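Local coordinates for protein colicin-D (Escherichia coli, PDB 5ZNM) that kills Escherichia coli and closely related bacteria as a toxin that inhibits protein synthesis, its C-terminal domain being a tRNase, at residues A[124-129]-A[155-160]; A[205-210]-A[279-284]; A[326-331]-A[357-362]; A[36-41]-A[228-233]. One frame throughout, in Å; residues are numbered along the deposited sequence.

Contact 4 opens first, on helix 32-42, and closes at the proline-rich segment 228-233, 187 residues later. Contact 1 opens and closes within that long loop. It joins strand 126-131 of the five-stranded sheet to strand 153-160 of another sheet. Contact 2 opens at 205-210, before contact 4 has closed, and closes at 279-284, so the two cross. It ties the mixed sheet to the same five-stranded sheet. Contacts 1 and 2 touch through the E125-R207 salt bridge, and contacts 2 and 4 through L210 and V41. Contact 3 follows in series and holds helix 314-329 to the sheet of the C-terminal tRNase domain, its centre about 23 Å from that of contact 1.

Contact 1: residues A[124-129]-A[155-160]; sequences LEAMFS and GQLINS
L157 sets its CG beside its own backbone N (chi1 -78°), and its extended chain then carries CD1 across to the strand at 126-128. F128 holds its ring anti to the backbone N (chi1 -175°). Its CB faces L157 while the ring leads off elsewhere. The contact therefore rests mainly on one methyl group. L157 CD1 lies 3.5 Å from M127 N and 3.6 Å from A126 C, so it sits against the peptide between those residues. A126 CB flanks the same methyl, 3.7 Å from L157 CD1. F128 CB stands further along the strand, 4.0 Å from L157 CD1.

This is face packing between two antiparallel sheets in the central part of the molecule. Strand 126-131 is the middle strand of a five-stranded sheet, and strand 153-160 lies at the edge of a four-stranded one. The two short strand segments run at 145° to each other and approach to 7.8 Å. L164 and L166, on strand 163-170, extend the apolar layer to A126 and F128. M127 points from the other face of its strand and touches V279.

A weak water bridge borders the apolar patch. A water accepts from N159 ND2 at 3.3 Å and donates weakly to L124 O at 3.5 Å. N159 ND2 also donates to I158 O, 3.1 Å away, from above the carbonyl plane. On the other branch of the amide, N159 OD1 is bound by G288 N.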
loop_
_atom_site.group_PDB
_atom_site.type_symbol
_atom_site.label_atom_id
_atom_site.label_comp_id
_atom_site.label_asym_id
_atom_site.label_seq_id
_atom_site.Cartn_x
_atom_site.Cartn_y
_atom_site.Cartn_z
ATOM N N LEU A 124 26.212 5.005 -0.472
ATOM C CA LEU A 124 24.766 4.814 -0.505
ATOM C C LEU A 124 24.413 3.660 -1.439
ATOM O O LEU A 124 24.727 3.708 -2.633
ATOM C CB LEU A 124 24.107 6.122 -0.951
ATOM C CG LEU A 124 22.609 6.360 -1.114
ATOM C CD1 LEU A 124 22.096 5.843 -2.455
ATOM C CD2 LEU A 124 21.830 5.760 0.055
ATOM N N GLU A 125 23.758 2.629 -0.906
ATOM C CA GLU A 125 23.294 1.504 -1.707
ATOM C C GLU A 125 21.772 1.409 -1.625
ATOM O O GLU A 125 21.151 1.913 -0.684
ATOM C CB GLU A 125 23.958 0.185 -1.259
ATOM C CG GLU A 125 25.515 0.224 -1.310
ATOM C CD GLU A 125 26.157 -1.166 -1.201
ATOM O OE1 GLU A 125 25.432 -2.153 -0.996
ATOM O OE2 GLU A 125 27.388 -1.280 -1.334
ATOM N N ALA A 126 21.170 0.752 -2.623
ATOM C CA ALA A 126 19.717 0.723 -2.759
ATOM C C ALA A 126 19.246 -0.635 -3.263
ATOM O O ALA A 126 19.978 -1.370 -3.933
ATOM C CB ALA A 126 19.211 1.825 -3.702
ATOM N N MET A 127 17.978 -0.936 -2.973
ATOM C CA MET A 127 17.430 -2.265 -3.200
ATOM C C MET A 127 15.936 -2.122 -3.448
ATOM O O MET A 127 15.231 -1.507 -2.646
ATOM C CB MET A 127 17.694 -3.175 -1.994
ATOM C CG MET A 127 17.153 -4.590 -2.131
ATOM S SD MET A 127 17.692 -5.643 -0.751
ATOM C CE MET A 127 16.948 -4.764 0.615
ATOM N N PHE A 128 15.475 -2.662 -4.568
ATOM C CA PHE A 128 14.080 -2.576 -4.984
ATOM C C PHE A 128 13.546 -3.984 -5.181
ATOM O O PHE A 128 14.230 -4.832 -5.761
ATOM C CB PHE A 128 13.952 -1.773 -6.288
ATOM C CG PHE A 128 12.529 -1.530 -6.717
ATOM C CD1 PHE A 128 11.746 -0.585 -6.072
ATOM C CD2 PHE A 128 11.973 -2.249 -7.760
ATOM C CE1 PHE A 128 10.426 -0.362 -6.467
ATOM C CE2 PHE A 128 10.652 -2.027 -8.158
ATOM C CZ PHE A 128 9.884 -1.088 -7.509
ATOM N N SER A 129 12.338 -4.252 -4.686
ATOM C CA SER A 129 11.849 -5.625 -4.722
ATOM C C SER A 129 10.342 -5.644 -4.918
ATOM O O SER A 129 9.628 -4.745 -4.462
ATOM C CB SER A 129 12.211 -6.399 -3.447
ATOM O OG SER A 129 11.687 -5.740 -2.310
ATOM N N GLY A 155 16.122 -6.004 -13.960
ATOM C CA GLY A 155 16.157 -4.648 -13.454
ATOM C C GLY A 155 17.499 -4.310 -12.840
ATOM O O GLY A 155 18.226 -5.186 -12.363
ATOM N N GLN A 156 17.816 -3.018 -12.848
ATOM C CA GLN A 156 19.041 -2.495 -12.267
ATOM C C GLN A 156 18.772 -1.095 -11.735
ATOM O O GLN A 156 18.170 -0.274 -12.437
ATOM C CB GLN A 156 20.154 -2.469 -13.315
ATOM C CG GLN A 156 21.201 -1.429 -13.073
ATOM C CD GLN A 156 22.441 -1.686 -13.868
ATOM O OE1 GLN A 156 22.511 -1.376 -15.056
ATOM N NE2 GLN A 156 23.437 -2.269 -13.217
ATOM N N LEU A 157 19.196 -0.828 -10.500
ATOM C CA LEU A 157 19.082 0.505 -9.923
ATOM C C LEU A 157 20.311 1.327 -10.293
ATOM O O LEU A 157 21.442 0.842 -10.202
ATOM C CB LEU A 157 18.931 0.443 -8.407
ATOM C CG LEU A 157 17.546 0.068 -7.894
ATOM C CD1 LEU A 157 17.582 -0.077 -6.387
ATOM C CD2 LEU A 157 16.520 1.111 -8.302
ATOM N N ILE A 158 20.086 2.568 -10.713
ATOM C CA ILE A 158 21.152 3.438 -11.194
ATOM C C ILE A 158 20.968 4.820 -10.592
ATOM O O ILE A 158 19.973 5.110 -9.924
ATOM C CB ILE A 158 21.190 3.547 -12.731
ATOM C CG1 ILE A 158 19.944 4.270 -13.231
ATOM C CG2 ILE A 158 21.307 2.193 -13.362
ATOM C CD1 ILE A 158 19.971 4.556 -14.710
ATOM N N ASN A 159 21.968 5.673 -10.821
ATOM C CA ASN A 159 21.912 7.078 -10.454
ATOM C C ASN A 159 21.908 7.840 -11.766
ATOM O O ASN A 159 22.896 7.800 -12.506
ATOM C CB ASN A 159 23.107 7.502 -9.603
ATOM C CG ASN A 159 23.125 6.861 -8.237
ATOM O OD1 ASN A 159 24.112 6.982 -7.516
ATOM N ND2 ASN A 159 22.036 6.184 -7.864
ATOM N N SER A 160 20.810 8.522 -12.061
ATOM C CA SER A 160 20.710 9.310 -13.287
ATOM C C SER A 160 20.326 10.733 -12.910
ATOM O O SER A 160 19.171 10.990 -12.557
ATOM C CB SER A 160 19.704 8.706 -14.257
ATOM O OG SER A 160 19.689 9.440 -15.469
HETATM O O HOH W 1 22.530 4.270 -5.242
#

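Contact 2: residues A[205-210]-A[279-284]; sequences PSRTIL and VMLNDP
L281 meets two residues of 205-210, one with each methyl. Its CD1 comes tip to tip with the end of I209, 4.1 Å from I209 CD1. Its CD2 lies 4.2 Å from R207 CG, where the aliphatic part of the arginine passes at a slant. I209 sets CG1 beside its backbone N (chi1 -63°), which carries CD1 toward L281. These touches are few, and the backbones stay well apart. F262 and L198 fill in around I209 and L281.

The bend of R207 at chi2 (-21°) takes the guanidinium away from the leucine and to polar partners. R207 NH1 donates to T208 O at 2.9 Å, in the carbonyl plane, with a C=O...donor angle of 159°. R207 NE forms a salt bridge with E125 OE1, and R207 NH2 binds G46 O. Three nitrogens are thus gripped, which should fix the rotation of the group.

Next to L281, N282 ND2 donates to D283 O at 2.9 Å, from above the carbonyl plane. N282 OD1 takes the backbone N of A126, which ties the chain leaving the strand to its neighbour in the sheet.

Strand 207-212 belongs to the mixed sheet and strand 274-281 to the five-stranded one. L281 and I209 form part of the apolar interface between these two sheets of the central domain, in the region matching the S-type pyocin family.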
loop_
_atom_site.group_PDB
_atom_site.type_symbol
_atom_site.label_atom_id
_atom_site.label_comp_id
_atom_site.label_asym_id
_atom_site.label_seq_id
_atom_site.Cartn_x
_atom_site.Cartn_y
_atom_site.Cartn_z
ATOM N N PRO A 205 32.514 -5.864 -2.887
ATOM C CA PRO A 205 32.660 -7.073 -2.058
ATOM C C PRO A 205 31.355 -7.849 -1.970
ATOM O O PRO A 205 30.330 -7.396 -2.494
ATOM C CB PRO A 205 33.030 -6.515 -0.672
ATOM C CG PRO A 205 32.387 -5.123 -0.689
ATOM C CD PRO A 205 32.573 -4.637 -2.077
ATOM N N SER A 206 31.376 -9.009 -1.317
ATOM C CA SER A 206 30.151 -9.721 -0.999
ATOM C C SER A 206 29.203 -8.790 -0.265
ATOM O O SER A 206 29.632 -7.942 0.518
ATOM C CB SER A 206 30.436 -10.947 -0.117
ATOM O OG SER A 206 31.501 -11.733 -0.650
ATOM N N ARG A 207 27.904 -8.963 -0.510
ATOM C CA ARG A 207 26.883 -8.071 0.029
ATOM C C ARG A 207 25.956 -8.872 0.930
ATOM O O ARG A 207 25.350 -9.858 0.493
ATOM C CB ARG A 207 26.099 -7.411 -1.102
ATOM C CG ARG A 207 25.619 -5.972 -0.853
ATOM C CD ARG A 207 25.548 -5.574 0.608
ATOM N NE ARG A 207 25.438 -4.125 0.770
ATOM C CZ ARG A 207 24.938 -3.523 1.846
ATOM N NH1 ARG A 207 24.474 -4.240 2.869
ATOM N NH2 ARG A 207 24.896 -2.200 1.899
ATOM N N THR A 208 25.826 -8.428 2.172
ATOM C CA THR A 208 24.854 -8.974 3.109
ATOM C C THR A 208 23.531 -8.211 3.027
ATOM O O THR A 208 23.522 -6.979 3.097
ATOM C CB THR A 208 25.413 -8.876 4.520
ATOM O OG1 THR A 208 26.560 -9.731 4.632
ATOM C CG2 THR A 208 24.344 -9.259 5.526
ATOM N N ILE A 209 22.421 -8.936 2.891
ATOM C CA ILE A 209 21.085 -8.341 2.939
ATOM C C ILE A 209 20.356 -8.972 4.106
ATOM O O ILE A 209 20.331 -10.200 4.221
ATOM C CB ILE A 209 20.305 -8.561 1.630
ATOM C CG1 ILE A 209 21.021 -7.871 0.466
ATOM C CG2 ILE A 209 18.862 -8.048 1.754
ATOM C CD1 ILE A 209 20.691 -8.488 -0.860
ATOM N N LEU A 210 19.829 -8.141 4.996
ATOM C CA LEU A 210 19.069 -8.625 6.141
ATOM C C LEU A 210 17.615 -8.844 5.738
ATOM O O LEU A 210 17.085 -8.148 4.869
ATOM C CB LEU A 210 19.147 -7.617 7.291
ATOM C CG LEU A 210 20.551 -7.338 7.824
ATOM C CD1 LEU A 210 20.528 -6.238 8.871
ATOM C CD2 LEU A 210 21.168 -8.602 8.397
ATOM N N VAL A 279 14.405 -9.212 -6.583
ATOM C CA VAL A 279 15.122 -8.174 -5.859
ATOM C C VAL A 279 16.234 -7.633 -6.755
ATOM O O VAL A 279 16.947 -8.406 -7.408
ATOM C CB VAL A 279 15.686 -8.720 -4.533
ATOM C CG1 VAL A 279 16.395 -7.617 -3.766
ATOM C CG2 VAL A 279 14.552 -9.330 -3.683
ATOM N N MET A 280 16.363 -6.309 -6.808
ATOM C CA MET A 280 17.324 -5.642 -7.688
ATOM C C MET A 280 18.151 -4.676 -6.861
ATOM O O MET A 280 17.611 -3.957 -6.017
ATOM C CB MET A 280 16.622 -4.860 -8.823
ATOM C CG MET A 280 15.797 -5.697 -9.774
ATOM S SD MET A 280 14.390 -4.804 -10.468
ATOM C CE MET A 280 13.051 -5.235 -9.359
ATOM N N LEU A 281 19.457 -4.650 -7.109
ATOM C CA LEU A 281 20.356 -3.796 -6.359
ATOM C C LEU A 281 20.984 -2.762 -7.286
ATOM O O LEU A 281 20.906 -2.863 -8.513
ATOM C CB LEU A 281 21.448 -4.608 -5.647
ATOM C CG LEU A 281 21.141 -5.012 -4.200
ATOM C CD1 LEU A 281 20.205 -6.182 -4.173
ATOM C CD2 LEU A 281 22.410 -5.327 -3.418
ATOM N N ASN A 282 21.555 -1.727 -6.682
ATOM C CA ASN A 282 22.256 -0.729 -7.478
ATOM C C ASN A 282 23.476 -1.343 -8.152
ATOM O O ASN A 282 24.132 -2.245 -7.614
ATOM C CB ASN A 282 22.703 0.456 -6.609
ATOM C CG ASN A 282 23.612 0.036 -5.479
ATOM O OD1 ASN A 282 23.139 -0.463 -4.452
ATOM N ND2 ASN A 282 24.926 0.233 -5.653
ATOM N N ASP A 283 23.768 -0.839 -9.345
ATOM C CA ASP A 283 25.067 -1.062 -9.966
ATOM C C ASP A 283 26.180 -0.724 -8.972
ATOM O O ASP A 283 26.097 0.299 -8.285
ATOM C CB ASP A 283 25.186 -0.178 -11.213
ATOM C CG ASP A 283 26.396 -0.517 -12.076
ATOM O OD1 ASP A 283 27.545 -0.367 -11.605
ATOM O OD2 ASP A 283 26.194 -0.898 -13.246
ATOM N N PRO A 284 27.237 -1.550 -8.862
ATOM C CA PRO A 284 28.325 -1.225 -7.925
ATOM C C PRO A 284 28.889 0.168 -8.125
ATOM O O PRO A 284 29.388 0.779 -7.172
ATOM C CB PRO A 284 29.382 -2.297 -8.231
ATOM C CG PRO A 284 28.631 -3.413 -8.819
ATOM C CD PRO A 284 27.465 -2.834 -9.547
#

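Contact 3: residues A[326-331]-A[357-362]; sequences EHLSDK and VIIKSN
H327 and V357 make the closest approach, with H327 CD2 3.4 Å from V357 CG2. The two side chains slide past each other in opposite directions, and the methyl meets the imidazole obliquely. V357 CG2 also lies 3.8 Å from H327 NE2, so CD2 and NE2 are the ring atoms nearest this methyl. The other methyl turns to the next helix residue, V357 CG1 standing 4.3 Å from L328 CD2. L328 then reaches further along the strand with its second branch, CD1, which is 4.4 Å from I359 CD1. V357 and I359 project from one face of the strand, while I358 points from the other.

Here the last turn of helix 314-329 packs on strand 355-359 of an antiparallel four-stranded sheet, in the C-terminal tRNase domain. This turn of the helix lies on the face that carries V357 and I359.

The second shell fixes the imidazole. H327 CG lies anti to the backbone N (chi1 169°), which sends the ring toward the sheet. There H327 NE2 donates to Y348 O, on the neighbouring strand 346-349. Y348 also pairs through its backbone with V357, so the ring's anchor and the valine that meets it are tied together. L328 and I359 both touch Y348. Beyond the ring, the chain leaves the helix at D330, where H327 O is bonded by T333 OG1 and D330 OD1 accepts from D332 N.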
loop_
_atom_site.group_PDB
_atom_site.type_symbol
_atom_site.label_atom_id
_atom_site.label_comp_id
_atom_site.label_asym_id
_atom_site.label_seq_id
_atom_site.Cartn_x
_atom_site.Cartn_y
_atom_site.Cartn_z
ATOM N N GLU A 326 40.818 5.906 -3.164
ATOM C CA GLU A 326 42.143 5.858 -2.534
ATOM C C GLU A 326 42.656 7.261 -2.206
ATOM O O GLU A 326 43.273 7.479 -1.150
ATOM C CB GLU A 326 43.145 5.127 -3.444
ATOM C CG GLU A 326 42.894 3.601 -3.556
ATOM C CD GLU A 326 43.810 2.892 -4.567
ATOM O OE1 GLU A 326 44.797 3.506 -5.036
ATOM O OE2 GLU A 326 43.526 1.717 -4.904
ATOM N N HIS A 327 42.428 8.217 -3.113
ATOM C CA HIS A 327 42.779 9.611 -2.857
ATOM C C HIS A 327 42.022 10.151 -1.646
ATOM O O HIS A 327 42.613 10.762 -0.747
ATOM C CB HIS A 327 42.468 10.455 -4.107
ATOM C CG HIS A 327 42.531 11.934 -3.886
ATOM N ND1 HIS A 327 43.693 12.662 -4.042
ATOM C CD2 HIS A 327 41.567 12.830 -3.560
ATOM C CE1 HIS A 327 43.444 13.938 -3.810
ATOM N NE2 HIS A 327 42.164 14.068 -3.514
ATOM N N LEU A 328 40.708 9.923 -1.598
ATOM C CA LEU A 328 39.923 10.459 -0.490
ATOM C C LEU A 328 40.233 9.776 0.832
ATOM O O LEU A 328 39.993 10.372 1.887
ATOM C CB LEU A 328 38.435 10.336 -0.782
ATOM C CG LEU A 328 37.903 11.206 -1.924
ATOM C CD1 LEU A 328 36.459 10.808 -2.192
ATOM C CD2 LEU A 328 38.013 12.705 -1.598
ATOM N N SER A 329 40.757 8.549 0.801
ATOM C CA SER A 329 41.063 7.820 2.032
ATOM C C SER A 329 42.473 8.074 2.529
ATOM O O SER A 329 42.776 7.749 3.683
ATOM C CB SER A 329 40.892 6.307 1.829
ATOM O OG SER A 329 39.556 6.002 1.466
ATOM N N ASP A 330 43.335 8.621 1.678
ATOM C CA ASP A 330 44.728 8.839 2.042
ATOM C C ASP A 330 44.790 9.783 3.235
ATOM O O ASP A 330 44.100 10.807 3.272
ATOM C CB ASP A 330 45.481 9.397 0.831
ATOM C CG ASP A 330 46.963 9.651 1.093
ATOM O OD1 ASP A 330 47.366 9.997 2.223
ATOM O OD2 ASP A 330 47.740 9.528 0.127
ATOM N N LYS A 331 45.595 9.409 4.232
ATOM C CA LYS A 331 45.670 10.203 5.453
ATOM C C LYS A 331 46.216 11.600 5.192
ATOM O O LYS A 331 45.930 12.524 5.961
ATOM C CB LYS A 331 46.538 9.490 6.490
ATOM C CG LYS A 331 48.004 9.409 6.081
ATOM C CD LYS A 331 48.889 8.976 7.236
ATOM C CE LYS A 331 50.349 8.953 6.827
ATOM N NZ LYS A 331 51.114 7.963 7.635
ATOM N N VAL A 357 40.169 16.407 -5.839
ATOM C CA VAL A 357 38.884 15.793 -6.168
ATOM C C VAL A 357 37.795 16.725 -5.645
ATOM O O VAL A 357 37.872 17.181 -4.497
ATOM C CB VAL A 357 38.736 14.382 -5.567
ATOM C CG1 VAL A 357 37.266 13.912 -5.637
ATOM C CG2 VAL A 357 39.690 13.378 -6.283
ATOM N N ILE A 358 36.809 17.034 -6.498
ATOM C CA ILE A 358 35.708 17.938 -6.158
ATOM C C ILE A 358 34.476 17.129 -5.782
ATOM O O ILE A 358 34.006 16.301 -6.569
ATOM C CB ILE A 358 35.363 18.883 -7.322
ATOM C CG1 ILE A 358 36.596 19.619 -7.846
ATOM C CG2 ILE A 358 34.208 19.877 -6.891
ATOM C CD1 ILE A 358 36.362 20.198 -9.250
ATOM N N ILE A 359 33.905 17.434 -4.621
ATOM C CA ILE A 359 32.670 16.825 -4.144
ATOM C C ILE A 359 31.617 17.924 -4.046
ATOM O O ILE A 359 31.838 18.938 -3.377
ATOM C CB ILE A 359 32.865 16.146 -2.774
ATOM C CG1 ILE A 359 34.026 15.151 -2.822
ATOM C CG2 ILE A 359 31.582 15.436 -2.340
ATOM C CD1 ILE A 359 33.783 13.983 -3.749
ATOM N N LYS A 360 30.476 17.726 -4.706
ATOM C CA LYS A 360 29.393 18.701 -4.605
ATOM C C LYS A 360 28.794 18.711 -3.198
ATOM O O LYS A 360 28.996 17.801 -2.387
ATOM C CB LYS A 360 28.291 18.393 -5.606
ATOM C CG LYS A 360 28.633 18.630 -7.065
ATOM C CD LYS A 360 27.734 17.733 -7.911
ATOM C CE LYS A 360 27.246 18.417 -9.166
ATOM N NZ LYS A 360 25.900 17.890 -9.543
ATOM N N SER A 361 28.010 19.754 -2.925
ATOM C CA SER A 361 27.417 19.890 -1.603
ATOM C C SER A 361 26.498 18.717 -1.279
ATOM O O SER A 361 26.353 18.354 -0.107
ATOM C CB SER A 361 26.661 21.210 -1.504
ATOM O OG SER A 361 25.736 21.296 -2.562
ATOM N N ASN A 362 25.889 18.100 -2.294
ATOM C CA ASN A 362 25.055 16.928 -2.053
ATOM C C ASN A 362 25.865 15.643 -1.898
ATOM O O ASN A 362 25.268 14.576 -1.733
ATOM C CB ASN A 362 24.011 16.768 -3.173
ATOM C CG ASN A 362 24.631 16.508 -4.534
ATOM O OD1 ASN A 362 25.839 16.318 -4.660
ATOM N ND2 ASN A 362 23.797 16.493 -5.565
#

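Contact 4: residues A[36-41]-A[228-233]; sequences ERANSV and PVPVTP
N39 turns its amide across to the segment 228-233 and accepts a bond there. V231 N donates to N39 OD1 at 2.9 Å, and the N-H...O angle of 170° makes it nearly straight. The donor lies in the carbonyl plane and uses a lone pair of OD1. N39 CG sits beside its backbone N (chi1 -76°), which lets a group whose CB does not aim at the other segment bring its oxygen to it. The same oxygen passes close to the preceding residue, N39 OD1 being 3.4 Å from P230 CA.

Beside this bond, A38 points its methyl at the proline ring. A38 CB is 3.8 Å from P230 CG and equally far from P230 CB, so the methyl bears on one side of the pyrrolidine. Y30 and M42 also touch the ring, and L193 touches A38.

A38 and N39 belong to helix 32-42, near the N-terminal end of the chain. The partner is an extended, proline-rich connection that runs from strand 207-212 of the mixed sheet to strand 243-244 of a different sheet. It lies in the central domain, in the region matching the S-type pyocin family. N39 thus accepts the backbone N-H of V231, in a segment where P228, P230 and P233 have none to offer.

Q216 holds the backbone on either side of V231, donating from NE2 to P230 O and accepting T232 N at OE1. V229 points away from the helix and packs on A270 of the second subunit.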
loop_
_atom_site.group_PDB
_atom_site.type_symbol
_atom_site.label_atom_id
_atom_site.label_comp_id
_atom_site.label_asym_id
_atom_site.label_seq_id
_atom_site.Cartn_x
_atom_site.Cartn_y
_atom_site.Cartn_z
ATOM N N GLU A 36 16.260 -6.833 20.766
ATOM C CA GLU A 36 17.302 -5.828 20.888
ATOM C C GLU A 36 18.452 -6.110 19.930
ATOM O O GLU A 36 18.960 -5.197 19.268
ATOM C CB GLU A 36 17.809 -5.788 22.324
ATOM C CG GLU A 36 16.755 -5.427 23.333
ATOM C CD GLU A 36 17.329 -4.648 24.493
ATOM O OE1 GLU A 36 17.330 -5.181 25.621
ATOM O OE2 GLU A 36 17.783 -3.508 24.268
ATOM N N ARG A 37 18.900 -7.367 19.862
ATOM C CA ARG A 37 19.998 -7.687 18.958
ATOM C C ARG A 37 19.576 -7.491 17.511
ATOM O O ARG A 37 20.358 -6.999 16.687
ATOM C CB ARG A 37 20.484 -9.116 19.202
ATOM C CG ARG A 37 21.031 -9.346 20.609
ATOM C CD ARG A 37 21.729 -10.696 20.749
ATOM N NE ARG A 37 20.819 -11.831 20.671
ATOM C CZ ARG A 37 20.475 -12.585 21.712
ATOM N NH1 ARG A 37 20.966 -12.328 22.917
ATOM N NH2 ARG A 37 19.643 -13.601 21.546
ATOM N N ALA A 38 18.326 -7.831 17.188
ATOM C CA ALA A 38 17.852 -7.653 15.822
ATOM C C ALA A 38 17.777 -6.175 15.460
ATOM O O ALA A 38 18.161 -5.779 14.350
ATOM C CB ALA A 38 16.497 -8.347 15.645
ATOM N N ASN A 39 17.336 -5.338 16.402
ATOM C CA ASN A 39 17.225 -3.915 16.111
ATOM C C ASN A 39 18.597 -3.259 15.996
ATOM O O ASN A 39 18.797 -2.401 15.130
ATOM C CB ASN A 39 16.383 -3.219 17.178
ATOM C CG ASN A 39 14.899 -3.482 17.011
ATOM O OD1 ASN A 39 14.435 -3.920 15.949
ATOM N ND2 ASN A 39 14.142 -3.218 18.065
ATOM N N SER A 40 19.550 -3.644 16.854
ATOM C CA SER A 40 20.936 -3.188 16.687
ATOM C C SER A 40 21.438 -3.452 15.276
ATOM O O SER A 40 22.012 -2.570 14.626
ATOM C CB SER A 40 21.869 -3.892 17.682
ATOM O OG SER A 40 21.791 -3.349 18.985
ATOM N N VAL A 41 21.242 -4.681 14.799
ATOM C CA VAL A 41 21.837 -5.106 13.539
ATOM C C VAL A 41 21.184 -4.396 12.355
ATOM O O VAL A 41 21.859 -4.048 11.378
ATOM C CB VAL A 41 21.751 -6.639 13.432
ATOM C CG1 VAL A 41 21.883 -7.096 12.017
ATOM C CG2 VAL A 41 22.836 -7.275 14.289
ATOM N N PRO A 228 6.975 -8.441 21.341
ATOM C CA PRO A 228 8.235 -7.911 20.789
ATOM C C PRO A 228 8.528 -8.464 19.398
ATOM O O PRO A 228 8.440 -9.668 19.154
ATOM C CB PRO A 228 9.289 -8.360 21.811
ATOM C CG PRO A 228 8.491 -8.611 23.101
ATOM C CD PRO A 228 7.184 -9.138 22.626
ATOM N N VAL A 229 8.867 -7.561 18.481
ATOM C CA VAL A 229 9.333 -7.930 17.137
ATOM C C VAL A 229 10.383 -6.922 16.704
ATOM O O VAL A 229 10.394 -5.783 17.168
ATOM C CB VAL A 229 8.185 -7.952 16.092
ATOM C CG1 VAL A 229 7.085 -8.999 16.415
ATOM C CG2 VAL A 229 7.581 -6.537 15.907
ATOM N N PRO A 230 11.287 -7.339 15.807
ATOM C CA PRO A 230 12.213 -6.359 15.221
ATOM C C PRO A 230 11.433 -5.331 14.428
ATOM O O PRO A 230 10.408 -5.634 13.815
ATOM C CB PRO A 230 13.108 -7.205 14.303
ATOM C CG PRO A 230 12.872 -8.631 14.714
ATOM C CD PRO A 230 11.458 -8.668 15.206
ATOM N N VAL A 231 11.930 -4.104 14.436
ATOM C CA VAL A 231 11.282 -3.011 13.721
ATOM C C VAL A 231 12.256 -2.532 12.653
ATOM O O VAL A 231 13.348 -2.040 12.965
ATOM C CB VAL A 231 10.851 -1.885 14.666
ATOM C CG1 VAL A 231 10.372 -0.673 13.872
ATOM C CG2 VAL A 231 9.693 -2.390 15.548
ATOM N N THR A 232 11.892 -2.734 11.400
ATOM C CA THR A 232 12.724 -2.258 10.298
ATOM C C THR A 232 12.652 -0.735 10.216
ATOM O O THR A 232 11.549 -0.170 10.295
ATOM C CB THR A 232 12.252 -2.881 8.988
ATOM O OG1 THR A 232 12.255 -4.306 9.115
ATOM C CG2 THR A 232 13.167 -2.469 7.832
ATOM N N PRO A 233 13.785 -0.035 10.101
ATOM C CA PRO A 233 13.726 1.427 9.962
ATOM C C PRO A 233 12.932 1.800 8.723
ATOM O O PRO A 233 13.100 1.205 7.662
ATOM C CB PRO A 233 15.201 1.835 9.841
ATOM C CG PRO A 233 15.928 0.740 10.578
ATOM C CD PRO A 233 15.168 -0.515 10.265
#